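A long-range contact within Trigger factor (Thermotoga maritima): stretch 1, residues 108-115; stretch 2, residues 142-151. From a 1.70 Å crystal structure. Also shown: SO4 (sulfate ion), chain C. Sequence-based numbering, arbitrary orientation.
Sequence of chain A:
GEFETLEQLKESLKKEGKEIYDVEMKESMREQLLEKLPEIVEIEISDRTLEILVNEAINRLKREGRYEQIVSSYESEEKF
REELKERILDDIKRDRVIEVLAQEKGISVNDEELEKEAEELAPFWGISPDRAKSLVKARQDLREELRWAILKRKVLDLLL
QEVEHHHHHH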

ATOM      1  N   SER A 108      15.438   2.881   4.057  1.00 18.17           N
ATOM      2  CA  SER A 108      14.939   3.938   4.934  1.00 20.06           C
ATOM      3  C   SER A 108      14.598   5.171   4.098  1.00 19.42           C
ATOM      4  O   SER A 108      14.720   5.146   2.876  1.00 20.58           O
ATOM      5  CB  SER A 108      16.007   4.289   5.973  1.00 22.89           C
ATOM      6  OG  SER A 108      15.483   5.119   6.994  1.00 31.05           O
ATOM      7  N   VAL A 109      14.164   6.244   4.754  1.00 20.25           N
ATOM      8  CA  VAL A 109      13.829   7.485   4.057  1.00 19.47           C
ATOM      9  C   VAL A 109      14.461   8.672   4.782  1.00 20.94           C
ATOM     10  O   VAL A 109      14.339   8.789   5.999  1.00 22.56           O
ATOM     11  CB  VAL A 109      12.295   7.711   3.995  1.00 18.00           C
ATOM     12  CG1 VAL A 109      11.986   9.008   3.252  1.00 19.76           C
ATOM     13  CG2 VAL A 109      11.617   6.537   3.301  1.00 20.74           C
ATOM     14  N   ASN A 110      15.142   9.548   4.048  1.00 22.40           N
ATOM     15  CA  ASN A 110      15.754  10.716   4.684  1.00 22.55           C
ATOM     16  C   ASN A 110      14.996  12.004   4.356  1.00 25.36           C
ATOM     17  O   ASN A 110      14.039  11.990   3.583  1.00 22.18           O
ATOM     18  CB  ASN A 110      17.234  10.846   4.286  1.00 25.15           C
ATOM     19  CG  ASN A 110      17.438  10.921   2.786  1.00 23.53           C
ATOM     20  OD1 ASN A 110      16.755  11.668   2.095  1.00 26.96           O
ATOM     21  ND2 ASN A 110      18.395  10.153   2.280  1.00 24.80           N
ATOM     22  N   ASP A 111      15.423  13.117   4.950  1.00 24.02           N
ATOM     23  CA  ASP A 111      14.764  14.402   4.732  1.00 27.04           C
ATOM     24  C   ASP A 111      14.878  14.872   3.294  1.00 25.33           C
ATOM     25  O   ASP A 111      13.986  15.539   2.772  1.00 25.55           O
ATOM     26  CB  ASP A 111      15.347  15.469   5.661  1.00 29.90           C
ATOM     27  CG  ASP A 111      15.111  15.154   7.119  1.00 33.71           C
ATOM     28  OD1 ASP A 111      13.988  14.717   7.450  1.00 34.28           O
ATOM     29  OD2 ASP A 111      16.039  15.353   7.933  1.00 38.18           O
ATOM     30  N   GLU A 112      15.986  14.519   2.660  1.00 27.60           N
ATOM     31  CA  GLU A 112      16.228  14.893   1.280  1.00 28.22           C
ATOM     32  C   GLU A 112      15.139  14.258   0.414  1.00 26.55           C
ATOM     33  O   GLU A 112      14.579  14.898  -0.478  1.00 24.13           O
ATOM     34  CB  GLU A 112      17.612  14.397   0.861  1.00 33.85           C
ATOM     35  CG  GLU A 112      18.196  15.094  -0.346  1.00 41.05           C
ATOM     36  CD  GLU A 112      17.414  14.823  -1.606  1.00 44.37           C
ATOM     37  OE1 GLU A 112      17.314  13.638  -1.997  1.00 47.77           O
ATOM     38  OE2 GLU A 112      16.899  15.794  -2.204  1.00 48.08           O
ATOM     39  N   GLU A 113      14.833  12.996   0.694  1.00 23.89           N
ATOM     40  CA  GLU A 113      13.811  12.284  -0.060  1.00 21.54           C
ATOM     41  C   GLU A 113      12.425  12.838   0.233  1.00 20.39           C
ATOM     42  O   GLU A 113      11.591  12.933  -0.662  1.00 21.61           O
ATOM     43  CB  GLU A 113      13.861  10.793   0.268  1.00 21.23           C
ATOM     44  CG  GLU A 113      15.125  10.118  -0.219  1.00 22.24           C
ATOM     45  CD  GLU A 113      15.184   8.666   0.167  1.00 23.38           C
ATOM     46  OE1 GLU A 113      15.325   8.383   1.375  1.00 23.57           O
ATOM     47  OE2 GLU A 113      15.082   7.805  -0.734  1.00 27.74           O
ATOM     48  N   LEU A 114      12.186  13.200   1.490  1.00 20.26           N
ATOM     49  CA  LEU A 114      10.904  13.764   1.887  1.00 20.99           C
ATOM     50  C   LEU A 114      10.707  15.093   1.168  1.00 22.18           C
ATOM     51  O   LEU A 114       9.632  15.381   0.646  1.00 21.44           O
ATOM     52  CB  LEU A 114      10.861  13.988   3.403  1.00 21.73           C
ATOM     53  CG  LEU A 114      10.738  12.754   4.300  1.00 23.92           C
ATOM     54  CD1 LEU A 114      10.868  13.162   5.766  1.00 24.64           C
ATOM     55  CD2 LEU A 114       9.384  12.090   4.057  1.00 22.69           C
ATOM     56  N   GLU A 115      11.762  15.900   1.142  1.00 22.33           N
ATOM     57  CA  GLU A 115      11.708  17.198   0.487  1.00 23.98           C
ATOM     58  C   GLU A 115      11.425  17.067  -1.004  1.00 22.93           C
ATOM     59  O   GLU A 115      10.599  17.799  -1.544  1.00 24.29           O
ATOM     60  CB  GLU A 115      13.022  17.942   0.708  1.00 27.62           C
ATOM     61  CG  GLU A 115      13.157  18.536   2.094  1.00 32.47           C
ATOM     62  CD  GLU A 115      14.561  19.014   2.377  1.00 36.64           C
ATOM     63  OE1 GLU A 115      15.202  19.545   1.446  1.00 38.01           O
ATOM     64  OE2 GLU A 115      15.020  18.869   3.530  1.00 39.25           O
ATOM     65  N   LEU A 142       1.358  14.309   8.420  1.00 19.98           N
ATOM     66  CA  LEU A 142       1.641  14.354   6.991  1.00 19.87           C
ATOM     67  C   LEU A 142       3.038  13.801   6.693  1.00 19.86           C
ATOM     68  O   LEU A 142       3.237  13.055   5.729  1.00 20.24           O
ATOM     69  CB  LEU A 142       1.536  15.801   6.495  1.00 19.63           C
ATOM     70  CG  LEU A 142       1.850  16.029   5.018  1.00 19.35           C
ATOM     71  CD1 LEU A 142       0.877  15.236   4.167  1.00 21.38           C
ATOM     72  CD2 LEU A 142       1.745  17.522   4.692  1.00 21.63           C
ATOM     73  N   ARG A 143       4.006  14.157   7.532  1.00 18.90           N
ATOM     74  CA  ARG A 143       5.373  13.689   7.349  1.00 17.93           C
ATOM     75  C   ARG A 143       5.453  12.157   7.450  1.00 18.40           C
ATOM     76  O   ARG A 143       6.134  11.510   6.650  1.00 17.94           O
ATOM     77  CB  ARG A 143       6.300  14.350   8.380  1.00 19.51           C
ATOM     78  CG  ARG A 143       7.771  14.080   8.143  1.00 20.92           C
ATOM     79  CD  ARG A 143       8.660  15.068   8.890  1.00 23.43           C
ATOM     80  NE  ARG A 143       8.477  15.008  10.337  1.00 25.97           N
ATOM     81  CZ  ARG A 143       7.823  15.916  11.056  1.00 26.42           C
ATOM     82  NH1 ARG A 143       7.277  16.973  10.471  1.00 26.99           N
ATOM     83  NH2 ARG A 143       7.716  15.768  12.371  1.00 28.73           N
ATOM     84  N   GLU A 144       4.749  11.573   8.417  1.00 16.58           N
ATOM     85  CA  GLU A 144       4.767  10.116   8.574  1.00 16.92           C
ATOM     86  C   GLU A 144       4.125   9.439   7.369  1.00 14.92           C
ATOM     87  O   GLU A 144       4.582   8.383   6.926  1.00 15.36           O
ATOM     88  CB  GLU A 144       4.031   9.693   9.850  1.00 17.36           C
ATOM     89  CG  GLU A 144       4.732  10.126  11.122  1.00 20.56           C
ATOM     90  CD  GLU A 144       3.950   9.792  12.381  1.00 17.97           C
ATOM     91  OE1 GLU A 144       2.721   9.587  12.286  1.00 20.92           O
ATOM     92  OE2 GLU A 144       4.570   9.755  13.465  1.00 22.97           O
ATOM     93  N   GLU A 145       3.068  10.045   6.837  1.00 16.73           N
ATOM     94  CA  GLU A 145       2.384   9.482   5.675  1.00 17.93           C
ATOM     95  C   GLU A 145       3.286   9.527   4.443  1.00 18.53           C
ATOM     96  O   GLU A 145       3.350   8.566   3.672  1.00 18.17           O
ATOM     97  CB  GLU A 145       1.079  10.243   5.401  1.00 19.92           C
ATOM     98  CG  GLU A 145       0.138  10.265   6.599  1.00 25.63           C
ATOM     99  CD  GLU A 145      -1.072  11.166   6.400  1.00 30.72           C
ATOM    100  OE1 GLU A 145      -0.932  12.237   5.772  1.00 30.98           O
ATOM    101  OE2 GLU A 145      -2.160  10.807   6.896  1.00 33.88           O
ATOM    102  N   LEU A 146       3.995  10.634   4.260  1.00 16.95           N
ATOM    103  CA  LEU A 146       4.882  10.759   3.110  1.00 17.35           C
ATOM    104  C   LEU A 146       6.035   9.767   3.227  1.00 15.65           C
ATOM    105  O   LEU A 146       6.380   9.085   2.263  1.00 16.05           O
ATOM    106  CB  LEU A 146       5.440  12.179   3.021  1.00 18.36           C
ATOM    107  CG  LEU A 146       6.263  12.470   1.768  1.00 21.88           C
ATOM    108  CD1 LEU A 146       5.455  12.171   0.518  1.00 23.64           C
ATOM    109  CD2 LEU A 146       6.698  13.931   1.794  1.00 24.66           C
ATOM    110  N   ARG A 147       6.633   9.703   4.415  1.00 14.67           N
ATOM    111  CA  ARG A 147       7.744   8.794   4.667  1.00 15.27           C
ATOM    112  C   ARG A 147       7.337   7.364   4.328  1.00 16.16           C
ATOM    113  O   ARG A 147       8.062   6.649   3.636  1.00 14.35           O
ATOM    114  CB  ARG A 147       8.169   8.870   6.139  1.00 19.28           C
ATOM    115  CG  ARG A 147       9.450   8.108   6.457  1.00 25.18           C
ATOM    116  CD  ARG A 147       9.752   8.136   7.954  1.00 30.26           C
ATOM    117  NE  ARG A 147       9.933   9.487   8.486  1.00 35.37           N
ATOM    118  CZ  ARG A 147      11.022  10.232   8.310  1.00 38.11           C
ATOM    119  NH1 ARG A 147      12.045   9.762   7.605  1.00 38.94           N
ATOM    120  NH2 ARG A 147      11.094  11.442   8.852  1.00 37.78           N
ATOM    121  N   TRP A 148       6.168   6.950   4.805  1.00 14.06           N
ATOM    122  CA  TRP A 148       5.694   5.600   4.536  1.00 14.61           C
ATOM    123  C   TRP A 148       5.453   5.381   3.051  1.00 15.18           C
ATOM    124  O   TRP A 148       5.814   4.339   2.505  1.00 14.81           O
ATOM    125  CB  TRP A 148       4.408   5.315   5.303  1.00 15.31           C
ATOM    126  CG  TRP A 148       3.807   3.992   4.936  1.00 16.37           C
ATOM    127  CD1 TRP A 148       2.690   3.780   4.182  1.00 15.77           C
ATOM    128  CD2 TRP A 148       4.293   2.699   5.310  1.00 15.13           C
ATOM    129  NE1 TRP A 148       2.443   2.433   4.065  1.00 17.08           N
ATOM    130  CE2 TRP A 148       3.410   1.745   4.750  1.00 14.04           C
ATOM    131  CE3 TRP A 148       5.384   2.253   6.067  1.00 17.48           C
ATOM    132  CZ2 TRP A 148       3.586   0.368   4.921  1.00 17.35           C
ATOM    133  CZ3 TRP A 148       5.559   0.883   6.239  1.00 19.11           C
ATOM    134  CH2 TRP A 148       4.659  -0.044   5.666  1.00 16.87           C
ATOM    135  N   ALA A 149       4.828   6.355   2.393  1.00 12.16           N
ATOM    136  CA  ALA A 149       4.565   6.228   0.961  1.00 13.66           C
ATOM    137  C   ALA A 149       5.859   5.989   0.196  1.00 13.78           C
ATOM    138  O   ALA A 149       5.922   5.134  -0.688  1.00 13.49           O
ATOM    139  CB  ALA A 149       3.882   7.476   0.434  1.00 13.80           C
ATOM    140  N   ILE A 150       6.890   6.761   0.529  1.00 14.90           N
ATOM    141  CA  ILE A 150       8.181   6.617  -0.137  1.00 13.89           C
ATOM    142  C   ILE A 150       8.816   5.260   0.158  1.00 14.39           C
ATOM    143  O   ILE A 150       9.292   4.579  -0.755  1.00 14.27           O
ATOM    144  CB  ILE A 150       9.159   7.729   0.290  1.00 15.15           C
ATOM    145  CG1 ILE A 150       8.597   9.098  -0.121  1.00 15.06           C
ATOM    146  CG2 ILE A 150      10.522   7.486  -0.356  1.00 16.86           C
ATOM    147  CD1 ILE A 150       9.368  10.270   0.474  1.00 17.16           C
ATOM    148  N   LEU A 151       8.811   4.868   1.431  1.00 14.18           N
ATOM    149  CA  LEU A 151       9.395   3.597   1.853  1.00 13.44           C
ATOM    150  C   LEU A 151       8.731   2.414   1.157  1.00 14.55           C
ATOM    151  O   LEU A 151       9.408   1.521   0.643  1.00 14.44           O
ATOM    152  CB  LEU A 151       9.257   3.433   3.372  1.00 14.04           C
ATOM    153  CG  LEU A 151       9.945   2.219   3.988  1.00 14.81           C
ATOM    154  CD1 LEU A 151      11.457   2.488   4.035  1.00 19.63           C
ATOM    155  CD2 LEU A 151       9.432   1.989   5.399  1.00 16.15           C
TER
HETATM  156  S   SO4 C 414       9.897  12.564  13.016  1.00 66.43           S
HETATM  157  O1  SO4 C 414      11.295  12.838  13.402  1.00 64.95           O
HETATM  158  O2  SO4 C 414       9.759  12.692  11.551  1.00 65.02           O
HETATM  159  O3  SO4 C 414       9.002  13.529  13.685  1.00 65.37           O
HETATM  160  O4  SO4 C 414       9.532  11.192  13.428  1.00 65.20           O
HETATM  161  O   HOH W   1      14.098  11.861   7.714  1.00 41.99           O
HETATM  162  O   HOH W   2      12.214  14.525   9.425  1.00 47.00           O

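The start of one helix, residues 111-115, lies across a second helix, residues 142-151. Their axes run nearly perpendicular, at 97°, and come within 10.0 Å. The two stretches together bury 462 Å².

The main bump is Leu114. Its side chain sits in a hollow formed by Arg143, Leu146, Arg147 and Ile150, residues on successive turns of the second helix. Leu114 CD2 lies 3.9 Å from Leu146 CG and 4.0 Å from Ile150 CD1. Its CD1 packs 4.0 Å from Arg143 CG and covers one face of the Arg147 guanidinium, 3.5 Å from Arg147 NH2. That leaves the edge of the guanidinium free for polar partners.

Val109, just before the first helix, makes the second bump. It points toward the other helix, and its CG2 lies 3.9 Å from both Ile150 CG2 and Leu151 CB. Ile150 thus touches both bumps.

No direct hydrogen bond joins the stretches. Val109 O is 3.0 Å from Arg147 NH1, but the angle is poor. Water 1 bridges instead, 2.9 Å from both Asp111 OD1 and Arg147 NH1. A sulfate accepts from Arg143 NE and Arg147 NH2.

Asn110 caps the first helix: its OD1 accepts from Glu113 N at 2.7 Å.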